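Local coordinates for mandelate racemase / muconate lactonizing enzyme, C-terminal domain protein (PDB 4JHM), which is of unknown function but is a member of the enolase superfamily, pairing a capping N-terminal domain with a TIM-barrel-like C-terminal domain, at residues K117-L123 with G353-G357; F143-Y149 with L166-C170; F150-D154 with A181-Y186. Numbering follows the deposited sequence.

Interaction 1 (K117-L123 with G353-G357)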
ATOM      1  N   LYS A 117      37.910 -30.055  -9.183  1.00 87.16           N
ATOM      2  CA  LYS A 117      38.935 -31.065  -9.385  1.00 89.38           C
ATOM      3  C   LYS A 117      40.312 -30.436  -9.553  1.00 90.19           C
ATOM      4  O   LYS A 117      41.301 -30.975  -9.061  1.00 88.61           O
ATOM      5  CB  LYS A 117      38.584 -31.935 -10.593  1.00 89.53           C
ATOM      6  CG  LYS A 117      37.455 -32.916 -10.307  1.00 90.18           C
ATOM      7  CD  LYS A 117      36.960 -33.611 -11.566  1.00 90.05           C
ATOM      8  CE  LYS A 117      35.845 -34.595 -11.251  1.00 87.00           C
ATOM      9  NZ  LYS A 117      35.215 -35.148 -12.480  1.00 85.78           N
ATOM     10  N   LYS A 118      40.372 -29.298 -10.240  1.00 89.69           N
ATOM     11  CA  LYS A 118      41.635 -28.588 -10.431  1.00 92.35           C
ATOM     12  C   LYS A 118      42.034 -27.860  -9.155  1.00 90.67           C
ATOM     13  O   LYS A 118      43.219 -27.694  -8.866  1.00 90.27           O
ATOM     14  CB  LYS A 118      41.539 -27.597 -11.597  1.00 94.60           C
ATOM     15  CG  LYS A 118      41.510 -28.261 -12.965  1.00 98.49           C
ATOM     16  CD  LYS A 118      42.034 -27.345 -14.060  1.00100.47           C
ATOM     17  CE  LYS A 118      42.121 -28.074 -15.395  1.00101.61           C
ATOM     18  NZ  LYS A 118      42.838 -27.287 -16.436  1.00102.39           N
ATOM     19  N   ALA A 119      41.033 -27.429  -8.395  1.00 88.39           N
ATOM     20  CA  ALA A 119      41.269 -26.777  -7.113  1.00 89.24           C
ATOM     21  C   ALA A 119      41.713 -27.793  -6.060  1.00 87.89           C
ATOM     22  O   ALA A 119      42.291 -27.429  -5.039  1.00 86.62           O
ATOM     23  CB  ALA A 119      40.014 -26.048  -6.653  1.00 86.09           C
ATOM     24  N   GLY A 120      41.429 -29.065  -6.313  1.00 87.94           N
ATOM     25  CA  GLY A 120      41.810 -30.130  -5.399  1.00 91.34           C
ATOM     26  C   GLY A 120      40.972 -30.176  -4.137  1.00 92.56           C
ATOM     27  O   GLY A 120      41.433 -30.669  -3.108  1.00 94.47           O
HETATM   28  N   MSE A 121      39.741 -29.669  -4.210  1.00 93.65           N
HETATM   29  CA  MSE A 121      38.834 -29.682  -3.057  1.00 94.58           C
HETATM   30  C   MSE A 121      37.401 -29.851  -3.486  1.00 91.24           C
HETATM   31  O   MSE A 121      37.050 -29.563  -4.630  1.00 86.08           O
HETATM   32  CB  MSE A 121      38.962 -28.406  -2.216  1.00 96.03           C
HETATM   33  CG  MSE A 121      39.166 -27.139  -3.040  1.00 97.73           C
HETATM   34 SE   MSE A 121      39.441 -25.590  -1.842  1.00102.97          SE
HETATM   35  CE  MSE A 121      41.150 -26.112  -1.012  1.00101.35           C
ATOM     36  N   PRO A 122      36.550 -30.336  -2.566  1.00 91.57           N
ATOM     37  CA  PRO A 122      35.126 -30.501  -2.833  1.00 89.94           C
ATOM     38  C   PRO A 122      34.452 -29.179  -3.160  1.00 89.14           C
ATOM     39  O   PRO A 122      34.911 -28.124  -2.726  1.00 90.06           O
ATOM     40  CB  PRO A 122      34.574 -31.062  -1.513  1.00 91.48           C
ATOM     41  CG  PRO A 122      35.608 -30.767  -0.484  1.00 92.88           C
ATOM     42  CD  PRO A 122      36.913 -30.801  -1.217  1.00 94.04           C
ATOM     43  N   LEU A 123      33.361 -29.240  -3.913  1.00 88.32           N
ATOM     44  CA  LEU A 123      32.707 -28.032  -4.385  1.00 86.24           C
ATOM     45  C   LEU A 123      32.186 -27.193  -3.224  1.00 87.08           C
ATOM     46  O   LEU A 123      32.291 -25.967  -3.242  1.00 92.93           O
ATOM     47  CB  LEU A 123      31.558 -28.378  -5.329  1.00 85.84           C
ATOM     48  CG  LEU A 123      31.174 -27.244  -6.283  1.00 87.78           C
ATOM     49  CD1 LEU A 123      32.129 -27.221  -7.466  1.00 87.79           C
ATOM     50  CD2 LEU A 123      29.736 -27.386  -6.756  1.00 87.26           C
ATOM     51  N   GLY A 353      35.364 -37.511  -3.245  1.00 94.85           N
ATOM     52  CA  GLY A 353      36.264 -36.881  -4.213  1.00 94.90           C
ATOM     53  C   GLY A 353      36.273 -35.366  -4.178  1.00 93.76           C
ATOM     54  O   GLY A 353      35.869 -34.751  -3.193  1.00 98.00           O
ATOM     55  N   ASN A 354      36.750 -34.764  -5.261  1.00 93.36           N
ATOM     56  CA  ASN A 354      36.684 -33.319  -5.430  1.00 91.53           C
ATOM     57  C   ASN A 354      35.573 -32.949  -6.395  1.00 90.33           C
ATOM     58  O   ASN A 354      34.869 -33.819  -6.906  1.00 91.80           O
ATOM     59  CB  ASN A 354      38.011 -32.784  -5.954  1.00 94.10           C
ATOM     60  CG  ASN A 354      39.160 -33.070  -5.017  1.00 95.29           C
ATOM     61  OD1 ASN A 354      38.979 -33.166  -3.802  1.00 91.53           O
ATOM     62  ND2 ASN A 354      40.355 -33.208  -5.578  1.00 98.64           N
ATOM     63  N   GLY A 355      35.415 -31.656  -6.651  1.00 90.52           N
ATOM     64  CA  GLY A 355      34.309 -31.196  -7.478  1.00 84.88           C
ATOM     65  C   GLY A 355      33.021 -31.715  -6.883  1.00 80.46           C
ATOM     66  O   GLY A 355      32.723 -31.460  -5.722  1.00 78.73           O
ATOM     67  N   LEU A 356      32.255 -32.461  -7.664  1.00 85.25           N
ATOM     68  CA  LEU A 356      31.010 -33.023  -7.153  1.00 85.02           C
ATOM     69  C   LEU A 356      31.299 -34.296  -6.370  1.00 90.71           C
ATOM     70  O   LEU A 356      30.438 -34.800  -5.646  1.00 94.24           O
ATOM     71  CB  LEU A 356      30.034 -33.311  -8.292  1.00 78.66           C
ATOM     72  CG  LEU A 356      29.634 -32.085  -9.110  1.00 78.45           C
ATOM     73  CD1 LEU A 356      28.569 -32.436 -10.143  1.00 77.42           C
ATOM     74  CD2 LEU A 356      29.149 -30.975  -8.192  1.00 77.93           C
ATOM     75  N   GLY A 357      32.521 -34.801  -6.506  1.00 90.15           N
ATOM     76  CA  GLY A 357      32.899 -36.053  -5.874  1.00 92.65           C
ATOM     77  C   GLY A 357      32.071 -37.197  -6.418  1.00 90.62           C
ATOM     78  O   GLY A 357      31.798 -38.163  -5.710  1.00 92.84           O
TER

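Interaction 2 (F143-Y149 with L166-C170)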
ATOM      1  N   PHE A 143       1.645 -44.726  -3.202  1.00 87.23           N
ATOM      2  CA  PHE A 143       1.034 -46.045  -3.194  1.00 88.66           C
ATOM      3  C   PHE A 143      -0.458 -45.938  -3.510  1.00 96.22           C
ATOM      4  O   PHE A 143      -1.068 -44.883  -3.320  1.00 93.93           O
ATOM      5  CB  PHE A 143       1.252 -46.731  -1.848  1.00 88.51           C
ATOM      6  CG  PHE A 143       2.701 -46.870  -1.469  1.00 91.50           C
ATOM      7  CD1 PHE A 143       3.563 -47.631  -2.239  1.00 92.88           C
ATOM      8  CD2 PHE A 143       3.199 -46.250  -0.333  1.00 95.20           C
ATOM      9  CE1 PHE A 143       4.897 -47.763  -1.892  1.00 90.56           C
ATOM     10  CE2 PHE A 143       4.531 -46.382   0.022  1.00 94.44           C
ATOM     11  CZ  PHE A 143       5.381 -47.139  -0.761  1.00 90.91           C
ATOM     12  N   ASP A 144      -1.037 -47.032  -4.004  1.00101.04           N
ATOM     13  CA  ASP A 144      -2.441 -47.048  -4.413  1.00100.20           C
ATOM     14  C   ASP A 144      -3.393 -47.002  -3.217  1.00101.12           C
ATOM     15  O   ASP A 144      -4.453 -46.378  -3.289  1.00 98.51           O
ATOM     16  CB  ASP A 144      -2.742 -48.282  -5.269  1.00107.70           C
ATOM     17  CG  ASP A 144      -2.290 -48.120  -6.711  1.00107.50           C
ATOM     18  OD1 ASP A 144      -1.115 -47.769  -6.934  1.00108.37           O
ATOM     19  OD2 ASP A 144      -3.111 -48.347  -7.626  1.00107.40           O
ATOM     20  N   THR A 145      -3.019 -47.667  -2.126  1.00 98.91           N
ATOM     21  CA  THR A 145      -3.825 -47.654  -0.906  1.00 97.33           C
ATOM     22  C   THR A 145      -3.051 -47.082   0.275  1.00 92.81           C
ATOM     23  O   THR A 145      -1.828 -47.202   0.350  1.00 93.50           O
ATOM     24  CB  THR A 145      -4.308 -49.065  -0.529  1.00103.37           C
ATOM     25  OG1 THR A 145      -3.205 -49.977  -0.562  1.00105.93           O
ATOM     26  CG2 THR A 145      -5.381 -49.536  -1.489  1.00107.03           C
ATOM     27  N   VAL A 146      -3.784 -46.468   1.200  1.00 88.32           N
ATOM     28  CA  VAL A 146      -3.201 -45.855   2.390  1.00 87.14           C
ATOM     29  C   VAL A 146      -2.380 -46.843   3.209  1.00 92.58           C
ATOM     30  O   VAL A 146      -1.374 -46.465   3.812  1.00 89.49           O
ATOM     31  CB  VAL A 146      -4.297 -45.269   3.306  1.00 87.26           C
ATOM     32  CG1 VAL A 146      -3.782 -45.101   4.729  1.00 86.90           C
ATOM     33  CG2 VAL A 146      -4.804 -43.946   2.755  1.00 85.45           C
ATOM     34  N   GLU A 147      -2.815 -48.101   3.233  1.00100.53           N
ATOM     35  CA  GLU A 147      -2.198 -49.122   4.083  1.00105.71           C
ATOM     36  C   GLU A 147      -0.798 -49.503   3.603  1.00101.12           C
ATOM     37  O   GLU A 147       0.036 -49.936   4.396  1.00103.53           O
ATOM     38  CB  GLU A 147      -3.084 -50.371   4.163  1.00118.89           C
ATOM     39  CG  GLU A 147      -4.374 -50.181   4.956  1.00124.03           C
ATOM     40  CD  GLU A 147      -5.364 -49.249   4.275  1.00128.55           C
ATOM     41  OE1 GLU A 147      -5.344 -49.152   3.026  1.00129.98           O
ATOM     42  OE2 GLU A 147      -6.170 -48.613   4.987  1.00130.56           O
ATOM     43  N   GLU A 148      -0.541 -49.333   2.311  1.00 98.14           N
ATOM     44  CA  GLU A 148       0.774 -49.620   1.744  1.00 98.89           C
ATOM     45  C   GLU A 148       1.850 -48.686   2.295  1.00 96.47           C
ATOM     46  O   GLU A 148       3.039 -48.988   2.215  1.00 98.44           O
ATOM     47  CB  GLU A 148       0.733 -49.509   0.215  1.00 99.95           C
ATOM     48  CG  GLU A 148      -0.101 -50.584  -0.471  1.00102.31           C
ATOM     49  CD  GLU A 148      -0.055 -50.485  -1.986  1.00105.17           C
ATOM     50  OE1 GLU A 148       1.039 -50.659  -2.564  1.00105.12           O
ATOM     51  OE2 GLU A 148      -1.113 -50.237  -2.602  1.00105.86           O
ATOM     52  N   TYR A 149       1.428 -47.552   2.849  1.00 93.38           N
ATOM     53  CA  TYR A 149       2.356 -46.538   3.339  1.00 89.05           C
ATOM     54  C   TYR A 149       3.044 -46.926   4.645  1.00 92.59           C
ATOM     55  O   TYR A 149       4.169 -46.503   4.902  1.00 97.28           O
ATOM     56  CB  TYR A 149       1.633 -45.199   3.526  1.00 86.66           C
ATOM     57  CG  TYR A 149       1.506 -44.387   2.254  1.00 82.66           C
ATOM     58  CD1 TYR A 149       0.437 -44.574   1.390  1.00 81.76           C
ATOM     59  CD2 TYR A 149       2.462 -43.436   1.914  1.00 76.51           C
ATOM     60  CE1 TYR A 149       0.321 -43.839   0.224  1.00 76.88           C
ATOM     61  CE2 TYR A 149       2.357 -42.700   0.750  1.00 74.90           C
ATOM     62  CZ  TYR A 149       1.282 -42.903  -0.093  1.00 73.32           C
ATOM     63  OH  TYR A 149       1.168 -42.171  -1.253  1.00 64.99           O
ATOM     64  N   LEU A 166       5.867 -37.209   2.180  1.00 71.33           N
ATOM     65  CA  LEU A 166       4.969 -38.090   1.468  1.00 73.72           C
ATOM     66  C   LEU A 166       4.615 -37.498   0.116  1.00 70.11           C
ATOM     67  O   LEU A 166       4.227 -36.345   0.034  1.00 68.73           O
ATOM     68  CB  LEU A 166       3.678 -38.270   2.263  1.00 75.23           C
ATOM     69  CG  LEU A 166       3.811 -38.723   3.712  1.00 73.94           C
ATOM     70  CD1 LEU A 166       2.524 -38.428   4.463  1.00 76.58           C
ATOM     71  CD2 LEU A 166       4.148 -40.199   3.771  1.00 75.27           C
ATOM     72  N   HIS A 167       4.750 -38.283  -0.946  1.00 77.85           N
ATOM     73  CA  HIS A 167       4.068 -37.952  -2.187  1.00 80.06           C
ATOM     74  C   HIS A 167       2.719 -38.639  -2.122  1.00 81.22           C
ATOM     75  O   HIS A 167       2.615 -39.776  -1.656  1.00 83.25           O
ATOM     76  CB  HIS A 167       4.864 -38.379  -3.418  1.00 80.04           C
ATOM     77  CG  HIS A 167       5.947 -37.416  -3.786  1.00 84.49           C
ATOM     78  ND1 HIS A 167       7.286 -37.696  -3.620  1.00 90.39           N
ATOM     79  CD2 HIS A 167       5.888 -36.160  -4.289  1.00 87.01           C
ATOM     80  CE1 HIS A 167       8.005 -36.662  -4.017  1.00 87.93           C
ATOM     81  NE2 HIS A 167       7.180 -35.716  -4.428  1.00 89.12           N
ATOM     82  N   CYS A 168       1.683 -37.936  -2.560  1.00 84.33           N
ATOM     83  CA  CYS A 168       0.320 -38.386  -2.335  1.00 83.09           C
ATOM     84  C   CYS A 168      -0.496 -38.429  -3.619  1.00 81.71           C
ATOM     85  O   CYS A 168       0.029 -38.250  -4.720  1.00 78.93           O
ATOM     86  CB  CYS A 168      -0.358 -37.474  -1.311  1.00 80.17           C
ATOM     87  SG  CYS A 168      -0.474 -35.750  -1.833  1.00 93.47           S
ATOM     88  N   TYR A 169      -1.791 -38.670  -3.459  1.00 82.37           N
ATOM     89  CA  TYR A 169      -2.700 -38.780  -4.584  1.00 85.36           C
ATOM     90  C   TYR A 169      -2.936 -37.421  -5.235  1.00 83.95           C
ATOM     91  O   TYR A 169      -3.309 -37.344  -6.403  1.00 82.64           O
ATOM     92  CB  TYR A 169      -4.019 -39.398  -4.117  1.00 88.15           C
ATOM     93  CG  TYR A 169      -3.821 -40.701  -3.369  1.00 92.17           C
ATOM     94  CD1 TYR A 169      -3.673 -41.897  -4.055  1.00 94.17           C
ATOM     95  CD2 TYR A 169      -3.760 -40.731  -1.980  1.00 91.95           C
ATOM     96  CE1 TYR A 169      -3.480 -43.090  -3.380  1.00 98.15           C
ATOM     97  CE2 TYR A 169      -3.569 -41.921  -1.297  1.00 93.00           C
ATOM     98  CZ  TYR A 169      -3.430 -43.098  -2.003  1.00 95.79           C
ATOM     99  OH  TYR A 169      -3.238 -44.289  -1.340  1.00 91.63           O
ATOM    100  N   CYS A 170      -2.698 -36.353  -4.482  1.00 80.31           N
ATOM    101  CA  CYS A 170      -2.947 -35.002  -4.970  1.00 77.64           C
ATOM    102  C   CYS A 170      -4.433 -34.810  -5.258  1.00 74.77           C
ATOM    103  O   CYS A 170      -4.820 -34.051  -6.146  1.00 69.60           O
ATOM    104  CB  CYS A 170      -2.100 -34.715  -6.207  1.00 82.04           C
ATOM    105  SG  CYS A 170      -0.333 -34.876  -5.880  1.00 77.84           S
TER

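Interaction 3 (F150-D154 with A181-Y186)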
ATOM      1  N   PHE A 150       2.376 -47.724   5.471  1.00 96.44           N
ATOM      2  CA  PHE A 150       2.871 -47.987   6.821  1.00101.64           C
ATOM      3  C   PHE A 150       4.155 -48.818   6.839  1.00104.68           C
ATOM      4  O   PHE A 150       5.110 -48.458   7.531  1.00109.34           O
ATOM      5  CB  PHE A 150       1.789 -48.644   7.684  1.00107.30           C
ATOM      6  CG  PHE A 150       0.511 -47.854   7.764  1.00111.83           C
ATOM      7  CD1 PHE A 150       0.534 -46.475   7.887  1.00105.93           C
ATOM      8  CD2 PHE A 150      -0.718 -48.496   7.730  1.00117.39           C
ATOM      9  CE1 PHE A 150      -0.642 -45.752   7.964  1.00108.63           C
ATOM     10  CE2 PHE A 150      -1.898 -47.777   7.808  1.00115.04           C
ATOM     11  CZ  PHE A 150      -1.860 -46.404   7.926  1.00110.20           C
ATOM     12  N   PRO A 151       4.189 -49.936   6.092  1.00104.62           N
ATOM     13  CA  PRO A 151       5.440 -50.689   6.015  1.00 99.74           C
ATOM     14  C   PRO A 151       6.594 -49.814   5.540  1.00 92.95           C
ATOM     15  O   PRO A 151       7.655 -49.794   6.160  1.00 96.52           O
ATOM     16  CB  PRO A 151       5.134 -51.780   4.985  1.00100.17           C
ATOM     17  CG  PRO A 151       3.659 -51.968   5.061  1.00101.43           C
ATOM     18  CD  PRO A 151       3.093 -50.611   5.371  1.00103.66           C
ATOM     19  N   TYR A 152       6.377 -49.086   4.452  1.00 86.05           N
ATOM     20  CA  TYR A 152       7.404 -48.220   3.897  1.00 84.54           C
ATOM     21  C   TYR A 152       7.906 -47.225   4.940  1.00 89.55           C
ATOM     22  O   TYR A 152       9.111 -47.027   5.092  1.00 91.41           O
ATOM     23  CB  TYR A 152       6.871 -47.469   2.674  1.00 78.81           C
ATOM     24  CG  TYR A 152       7.850 -46.467   2.120  1.00 75.68           C
ATOM     25  CD1 TYR A 152       7.878 -45.162   2.592  1.00 75.20           C
ATOM     26  CD2 TYR A 152       8.762 -46.825   1.138  1.00 75.50           C
ATOM     27  CE1 TYR A 152       8.777 -44.239   2.094  1.00 72.39           C
ATOM     28  CE2 TYR A 152       9.667 -45.907   0.635  1.00 76.07           C
ATOM     29  CZ  TYR A 152       9.667 -44.614   1.119  1.00 72.50           C
ATOM     30  OH  TYR A 152      10.560 -43.694   0.626  1.00 75.24           O
ATOM     31  N   ILE A 153       6.982 -46.594   5.655  1.00 91.63           N
ATOM     32  CA  ILE A 153       7.362 -45.632   6.682  1.00 95.93           C
ATOM     33  C   ILE A 153       8.116 -46.328   7.815  1.00 99.26           C
ATOM     34  O   ILE A 153       9.003 -45.740   8.431  1.00107.49           O
ATOM     35  CB  ILE A 153       6.135 -44.886   7.241  1.00 96.34           C
ATOM     36  CG1 ILE A 153       5.556 -43.958   6.170  1.00 92.76           C
ATOM     37  CG2 ILE A 153       6.514 -44.086   8.480  1.00 95.19           C
ATOM     38  CD1 ILE A 153       4.215 -43.359   6.532  1.00 90.78           C
ATOM     39  N   ASP A 154       7.770 -47.584   8.080  1.00 96.90           N
ATOM     40  CA  ASP A 154       8.437 -48.347   9.129  1.00 99.43           C
ATOM     41  C   ASP A 154       9.900 -48.652   8.777  1.00100.01           C
ATOM     42  O   ASP A 154      10.759 -48.662   9.658  1.00103.57           O
ATOM     43  CB  ASP A 154       7.663 -49.632   9.440  1.00101.12           C
ATOM     44  CG  ASP A 154       6.382 -49.369  10.224  1.00 98.88           C
ATOM     45  OD1 ASP A 154       6.184 -48.228  10.691  1.00 97.14           O
ATOM     46  OD2 ASP A 154       5.572 -50.303  10.376  1.00 98.58           O
ATOM     47  N   ALA A 181      -4.615 -40.926   8.799  1.00 84.47           N
ATOM     48  CA  ALA A 181      -4.247 -42.272   9.231  1.00 87.61           C
ATOM     49  C   ALA A 181      -2.777 -42.342   9.640  1.00 87.05           C
ATOM     50  O   ALA A 181      -2.414 -43.099  10.541  1.00 90.64           O
ATOM     51  CB  ALA A 181      -4.532 -43.274   8.124  1.00 87.87           C
ATOM     52  N   VAL A 182      -1.937 -41.557   8.970  1.00 82.87           N
ATOM     53  CA  VAL A 182      -0.515 -41.502   9.291  1.00 81.83           C
ATOM     54  C   VAL A 182      -0.272 -40.785  10.612  1.00 80.14           C
ATOM     55  O   VAL A 182       0.567 -41.205  11.404  1.00 82.24           O
ATOM     56  CB  VAL A 182       0.288 -40.787   8.187  1.00 81.05           C
ATOM     57  CG1 VAL A 182       1.628 -40.309   8.725  1.00 82.56           C
ATOM     58  CG2 VAL A 182       0.493 -41.704   6.989  1.00 79.97           C
ATOM     59  N   GLU A 183      -0.999 -39.699  10.844  1.00 85.21           N
ATOM     60  CA  GLU A 183      -0.835 -38.920  12.072  1.00 91.35           C
ATOM     61  C   GLU A 183      -1.257 -39.740  13.279  1.00 92.51           C
ATOM     62  O   GLU A 183      -0.640 -39.653  14.339  1.00 97.06           O
ATOM     63  CB  GLU A 183      -1.648 -37.622  12.019  1.00 88.69           C
ATOM     64  CG  GLU A 183      -1.604 -36.804  13.305  1.00 90.21           C
ATOM     65  CD  GLU A 183      -0.229 -36.229  13.601  1.00 93.69           C
ATOM     66  OE1 GLU A 183       0.679 -36.381  12.758  1.00 90.50           O
ATOM     67  OE2 GLU A 183      -0.054 -35.612  14.676  1.00 96.18           O
ATOM     68  N   ALA A 184      -2.313 -40.530  13.107  1.00 92.63           N
ATOM     69  CA  ALA A 184      -2.798 -41.417  14.159  1.00 94.36           C
ATOM     70  C   ALA A 184      -1.732 -42.441  14.568  1.00 95.48           C
ATOM     71  O   ALA A 184      -1.544 -42.717  15.757  1.00 99.27           O
ATOM     72  CB  ALA A 184      -4.064 -42.123  13.700  1.00 94.26           C
ATOM     73  N   LYS A 185      -1.036 -42.999  13.581  1.00 89.63           N
ATOM     74  CA  LYS A 185      -0.020 -44.015  13.840  1.00 92.20           C
ATOM     75  C   LYS A 185       1.303 -43.440  14.334  1.00 87.65           C
ATOM     76  O   LYS A 185       1.885 -43.964  15.278  1.00 84.49           O
ATOM     77  CB  LYS A 185       0.247 -44.848  12.583  1.00 95.23           C
ATOM     78  CG  LYS A 185      -0.733 -45.984  12.361  1.00 99.17           C
ATOM     79  CD  LYS A 185      -0.045 -47.179  11.720  1.00105.08           C
ATOM     80  CE  LYS A 185       0.918 -47.843  12.694  1.00108.61           C
ATOM     81  NZ  LYS A 185       1.409 -49.158  12.203  1.00107.88           N
ATOM     82  N   TYR A 186       1.783 -42.377  13.690  1.00 84.91           N
ATOM     83  CA  TYR A 186       3.131 -41.867  13.962  1.00 82.94           C
ATOM     84  C   TYR A 186       3.159 -40.438  14.507  1.00 81.14           C
ATOM     85  O   TYR A 186       4.145 -39.728  14.333  1.00 76.48           O
ATOM     86  CB  TYR A 186       3.983 -41.924  12.691  1.00 79.18           C
ATOM     87  CG  TYR A 186       3.881 -43.219  11.919  1.00 77.05           C
ATOM     88  CD1 TYR A 186       4.549 -44.359  12.341  1.00 80.59           C
ATOM     89  CD2 TYR A 186       3.128 -43.295  10.757  1.00 76.16           C
ATOM     90  CE1 TYR A 186       4.462 -45.543  11.632  1.00 82.89           C
ATOM     91  CE2 TYR A 186       3.035 -44.471  10.040  1.00 78.05           C
ATOM     92  CZ  TYR A 186       3.702 -45.592  10.480  1.00 81.71           C
ATOM     93  OH  TYR A 186       3.605 -46.760   9.760  1.00 85.35           O
TER

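Interaction 1 (K117-L123 with G353-G357)
A Schellman motif closes helix 100-119 here, with Gly120 at positive phi as its C-prime residue, and the chain leaving it meets the type II' beta turn Asn354-Gly357 from the loop between strand 347-349 and helix 362-368. The backbones are joined by a single beta bridge, Pro122 with Gly355: Gly355 N gives a weak hydrogen bond to Met121 O (3.3 Å), and Leu123 N a shorter one to Gly355 O (2.9 Å), where Pro122 occupies the N-cap position of helix 123-127. The Asn354 side-chain amide packs by van der Waals contact against the Schellman end of the helix, with ND2 3.4 Å from Gly120 CA and CG 3.5 Å from Met121 N. The ammonium of Lys117 is held elsewhere, by Asp113 and the Glu49 carbonyl, while its CA lies against Asn354 CB. Met121, a selenomethionine, points away from 353-357 and packs on Ala119 of the second subunit. Apolar contact is made deeper in, near helix 304-316, where Leu123 CD2 lies 3.9 Å from Leu356 CD2.

Interaction 2 (F143-Y149 with L166-C170)
Tyr169 reaches across to the loop 143-149, its ring end lying against the backbone from Phe143 to Val146. Its hydroxyl OH sits 3.0 Å from Phe143 O and 3.1 Å from Asp144 O; the latter is a weak hydrogen bond, its proton not settled between acceptors. Tyr149 reaches the other way, and its OH donates to His167 O at 2.8 Å while accepting a weak hydrogen bond from Phe143 N at 3.2 Å, so one hydroxyl ties its own loop to the 166-170 backbone. Segment 143-149 lies beyond strand 133-139, and 166-170 runs out of its parallel neighbour 163-167, in the TIM-barrel-like domain, each leading towards the next helix, 149-159 or 172-186. The His167 imidazole leads away from the loop, hydrogen-bonded to Thr140 O and weakly to Asp196. The two phenol rings touch, Tyr149 CE1 lying 4.4 Å from Tyr169 CZ, and Tyr149 CD2 meets Leu166 CD2 at 4.1 Å. Within the loop, Glu148 OE2 accepts hydrogen bonds from both Thr145 N (3.2 Å) and Thr145 OG1 (2.9 Å).

Interaction 3 (F150-D154 with A181-Y186)
This is helix-to-helix packing between consecutive helices, 149-159 and 172-186, of the TIM-barrel-like domain. The short axes pass 12.0 Å apart and cross at -45°, a separation bridged by large side chains. Phe150 fits as a knob into a hole formed by Ala181, Val182, Lys185 and Tyr186. Lys185 CD lies over one face of the Phe150 ring, 3.9 Å from the centroid in a CH-pi contact, whereas Lys185 NZ, 5.2 Å from that centroid, adds at most a weak cation-pi attraction. A second CH-pi contact puts Ile153 CG2 over the face of the Tyr186 ring, 3.9 Å from its centroid, and Ile153 CD1 touches Val182 CG2 at 4.1 Å. The phenol ends in polar company: Tyr186 OH hydrogen-bonds Asp154 OD1 at 3.1 Å, with Phe150 O also 3.2 Å from Tyr186 OH. Inward, Val182 and Tyr186 rest on Phe193 of strand 192-196, while Tyr152, on helix 149-159, packs against Thr140 and Pro141 in the loop after strand 133-139.

How the interactions relate
Interactions 2 and 3 form one continuous patch, their centres 11 Å apart, built from consecutive beta-alpha units of the TIM-barrel-like domain. Their segments alternate along the chain, with helix 149-159 and strand 163-167 leading on to helix 172-186. They meet through Phe143 CE2 and Tyr152 CB (3.7 Å), Val146 CG1 and Ala181 CB (3.9 Å), and Leu166 CD2 and Ile153 CD1 (4.2 Å), so the loop touches both helices and the strand helix 149-159. Interaction 1 stands apart, its centre 39 and 40 Å from those of interactions 2 and 3. By joining residues 117-123 to 353-357 it closes a long chain loop in which both others are nested, linking the N-terminal family region to late C-terminal sequence.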